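Local coordinates for protein mite allergen Der p 5 (Dermatophagoides pteronyssinus, PDB 3MQ1) that is an IgE-binding dust mite allergen that forms homodimers and larger oligomers, its native role in the mite being unclear, at residues I27-E31 against R97-I101. Numbering follows the deposited sequence.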
ATOM      1  N   ILE B  27       5.266 -32.741  20.552  1.00 81.82           N
ATOM      2  CA  ILE B  27       6.656 -32.311  20.463  1.00 78.45           C
ATOM      3  C   ILE B  27       7.202 -31.956  21.843  1.00 90.39           C
ATOM      4  O   ILE B  27       8.348 -32.267  22.168  1.00101.08           O
ATOM      5  CB  ILE B  27       6.809 -31.096  19.528  1.00 67.62           C
ATOM      6  CG1 ILE B  27       6.243 -31.418  18.143  1.00 89.29           C
ATOM      7  CG2 ILE B  27       8.267 -30.676  19.429  1.00 84.31           C
ATOM      8  CD1 ILE B  27       6.328 -30.267  17.165  1.00105.70           C
ATOM      9  N   ASN B  28       6.371 -31.304  22.651  1.00 75.96           N
ATOM     10  CA  ASN B  28       6.758 -30.922  24.004  1.00 79.98           C
ATOM     11  C   ASN B  28       7.111 -32.130  24.865  1.00 92.88           C
ATOM     12  O   ASN B  28       8.241 -32.259  25.336  1.00 88.94           O
ATOM     13  CB  ASN B  28       5.647 -30.109  24.672  1.00 74.90           C
ATOM     14  CG  ASN B  28       5.401 -28.781  23.983  1.00103.93           C
ATOM     15  OD1 ASN B  28       6.094 -28.425  23.031  1.00124.05           O
ATOM     16  ND2 ASN B  28       4.410 -28.039  24.465  1.00104.71           N
ATOM     17  N   HIS B  29       6.138 -33.013  25.064  1.00 94.45           N
ATOM     18  CA  HIS B  29       6.342 -34.217  25.862  1.00112.67           C
ATOM     19  C   HIS B  29       7.506 -35.048  25.334  1.00113.69           C
ATOM     20  O   HIS B  29       8.220 -35.691  26.103  1.00127.46           O
ATOM     21  CB  HIS B  29       5.068 -35.062  25.897  1.00109.25           C
ATOM     22  CG  HIS B  29       5.251 -36.403  26.536  1.00125.18           C
ATOM     23  ND1 HIS B  29       5.272 -36.581  27.903  1.00133.85           N
ATOM     24  CD2 HIS B  29       5.423 -37.633  25.995  1.00133.38           C
ATOM     25  CE1 HIS B  29       5.448 -37.861  28.177  1.00144.27           C
ATOM     26  NE2 HIS B  29       5.542 -38.521  27.037  1.00143.67           N
ATOM     27  N   PHE B  30       7.690 -35.031  24.018  1.00 89.94           N
ATOM     28  CA  PHE B  30       8.780 -35.768  23.390  1.00 83.12           C
ATOM     29  C   PHE B  30      10.130 -35.347  23.961  1.00100.18           C
ATOM     30  O   PHE B  30      10.968 -36.188  24.280  1.00116.28           O
ATOM     31  CB  PHE B  30       8.762 -35.566  21.873  1.00 79.13           C
ATOM     32  CG  PHE B  30       9.956 -36.144  21.170  1.00 82.80           C
ATOM     33  CD1 PHE B  30       9.990 -37.483  20.816  1.00 99.33           C
ATOM     34  CD2 PHE B  30      11.046 -35.347  20.862  1.00 80.92           C
ATOM     35  CE1 PHE B  30      11.089 -38.016  20.170  1.00111.12           C
ATOM     36  CE2 PHE B  30      12.148 -35.875  20.215  1.00103.31           C
ATOM     37  CZ  PHE B  30      12.169 -37.211  19.869  1.00112.95           C
ATOM     38  N   GLU B  31      10.332 -34.039  24.089  1.00 89.55           N
ATOM     39  CA  GLU B  31      11.581 -33.505  24.619  1.00103.50           C
ATOM     40  C   GLU B  31      11.821 -33.982  26.047  1.00112.50           C
ATOM     41  O   GLU B  31      12.955 -34.270  26.433  1.00110.54           O
ATOM     42  CB  GLU B  31      11.574 -31.976  24.572  1.00108.91           C
ATOM     43  CG  GLU B  31      11.316 -31.400  23.190  1.00104.99           C
ATOM     44  CD  GLU B  31      11.360 -29.885  23.174  1.00116.05           C
ATOM     45  OE1 GLU B  31      10.823 -29.283  22.221  1.00119.34           O
ATOM     46  OE2 GLU B  31      11.932 -29.296  24.115  1.00128.86           O
ATOM     47  N   ARG B  97      14.351 -29.743  13.774  1.00 91.64           N
ATOM     48  CA  ARG B  97      14.756 -29.564  15.163  1.00 98.26           C
ATOM     49  C   ARG B  97      14.394 -30.797  15.984  1.00110.64           C
ATOM     50  O   ARG B  97      15.113 -31.175  16.907  1.00125.70           O
ATOM     51  CB  ARG B  97      14.090 -28.324  15.761  1.00 67.14           C
ATOM     52  CG  ARG B  97      14.613 -27.942  17.138  1.00 87.00           C
ATOM     53  CD  ARG B  97      13.776 -26.838  17.765  1.00 81.77           C
ATOM     54  NE  ARG B  97      12.441 -27.305  18.130  1.00 92.28           N
ATOM     55  CZ  ARG B  97      12.133 -27.830  19.311  1.00101.11           C
ATOM     56  NH1 ARG B  97      13.064 -27.958  20.246  1.00110.20           N
ATOM     57  NH2 ARG B  97      10.891 -28.230  19.558  1.00 89.41           N
ATOM     58  N   VAL B  98      13.271 -31.419  15.638  1.00 99.55           N
ATOM     59  CA  VAL B  98      12.811 -32.618  16.326  1.00105.81           C
ATOM     60  C   VAL B  98      13.722 -33.807  16.034  1.00114.57           C
ATOM     61  O   VAL B  98      14.048 -34.585  16.930  1.00123.25           O
ATOM     62  CB  VAL B  98      11.367 -32.978  15.924  1.00101.82           C
ATOM     63  CG1 VAL B  98      10.962 -34.313  16.532  1.00110.66           C
ATOM     64  CG2 VAL B  98      10.407 -31.878  16.349  1.00 82.68           C
ATOM     65  N   LYS B  99      14.131 -33.937  14.777  1.00103.75           N
ATOM     66  CA  LYS B  99      14.995 -35.038  14.364  1.00 90.36           C
ATOM     67  C   LYS B  99      16.382 -34.935  14.990  1.00102.81           C
ATOM     68  O   LYS B  99      16.968 -35.942  15.387  1.00 99.32           O
ATOM     69  CB  LYS B  99      15.111 -35.090  12.838  1.00 87.30           C
ATOM     70  CG  LYS B  99      13.813 -35.435  12.126  1.00 85.04           C
ATOM     71  CD  LYS B  99      14.024 -35.534  10.623  1.00 86.17           C
ATOM     72  CE  LYS B  99      12.741 -35.923   9.908  1.00 86.29           C
ATOM     73  NZ  LYS B  99      12.940 -36.036   8.437  1.00 93.97           N
ATOM     74  N   LYS B 100      16.903 -33.715  15.078  1.00105.93           N
ATOM     75  CA  LYS B 100      18.237 -33.491  15.624  1.00105.34           C
ATOM     76  C   LYS B 100      18.243 -33.535  17.149  1.00107.32           C
ATOM     77  O   LYS B 100      19.116 -32.953  17.793  1.00106.37           O
ATOM     78  CB  LYS B 100      18.808 -32.160  15.130  1.00102.03           C
ATOM     79  CG  LYS B 100      18.020 -30.940  15.576  1.00106.35           C
ATOM     80  CD  LYS B 100      18.655 -29.656  15.065  1.00100.75           C
ATOM     81  N   ILE B 101      17.265 -34.227  17.723  1.00104.50           N
ATOM     82  CA  ILE B 101      17.193 -34.397  19.169  1.00102.90           C
ATOM     83  C   ILE B 101      17.697 -35.775  19.583  1.00122.63           C
ATOM     84  O   ILE B 101      17.210 -36.797  19.100  1.00121.96           O
ATOM     85  CB  ILE B 101      15.757 -34.199  19.696  1.00 89.06           C
ATOM     86  CG1 ILE B 101      15.365 -32.723  19.625  1.00 96.90           C
ATOM     87  CG2 ILE B 101      15.639 -34.705  21.125  1.00 74.13           C
ATOM     88  CD1 ILE B 101      14.004 -32.424  20.215  1.00106.18           C
TER
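F30 packs its ring against V98 and I101, with CE2 of F30 4.2 Å from CG1 of V98 and 3.8 Å from CG2 of I101. The contact joins helix 4-32 to the C-terminal end of helix 71-99 in an all-helical, three-helix chain. F30 also touches M38, K39 and I42 of helix 36-63, so its side chain sits where the three helices come together. One turn earlier, I27 continues the apolar seam: its CG2 lies 3.9 Å from CG2 of V98, matching the register, with CA-CA distances of 7.4 Å for I27 and V98 and 7.9 Å for E31 and I101. K100 leaves helical phi/psi, and I101, past the helix end, still directs its CA-to-CB bond toward helix 4-32. Residues 97-101 belong to an experimentally mapped IgE-binding epitope, and exposed E31 and R97 border the apolar seam with a salt bridge. R97 also pairs with E94; NH2 of R97 donates to OE1 of E31 at 2.9 Å with an N-H...O angle of 161°, and NH1 of R97 to that same OE1 at 3.3 Å.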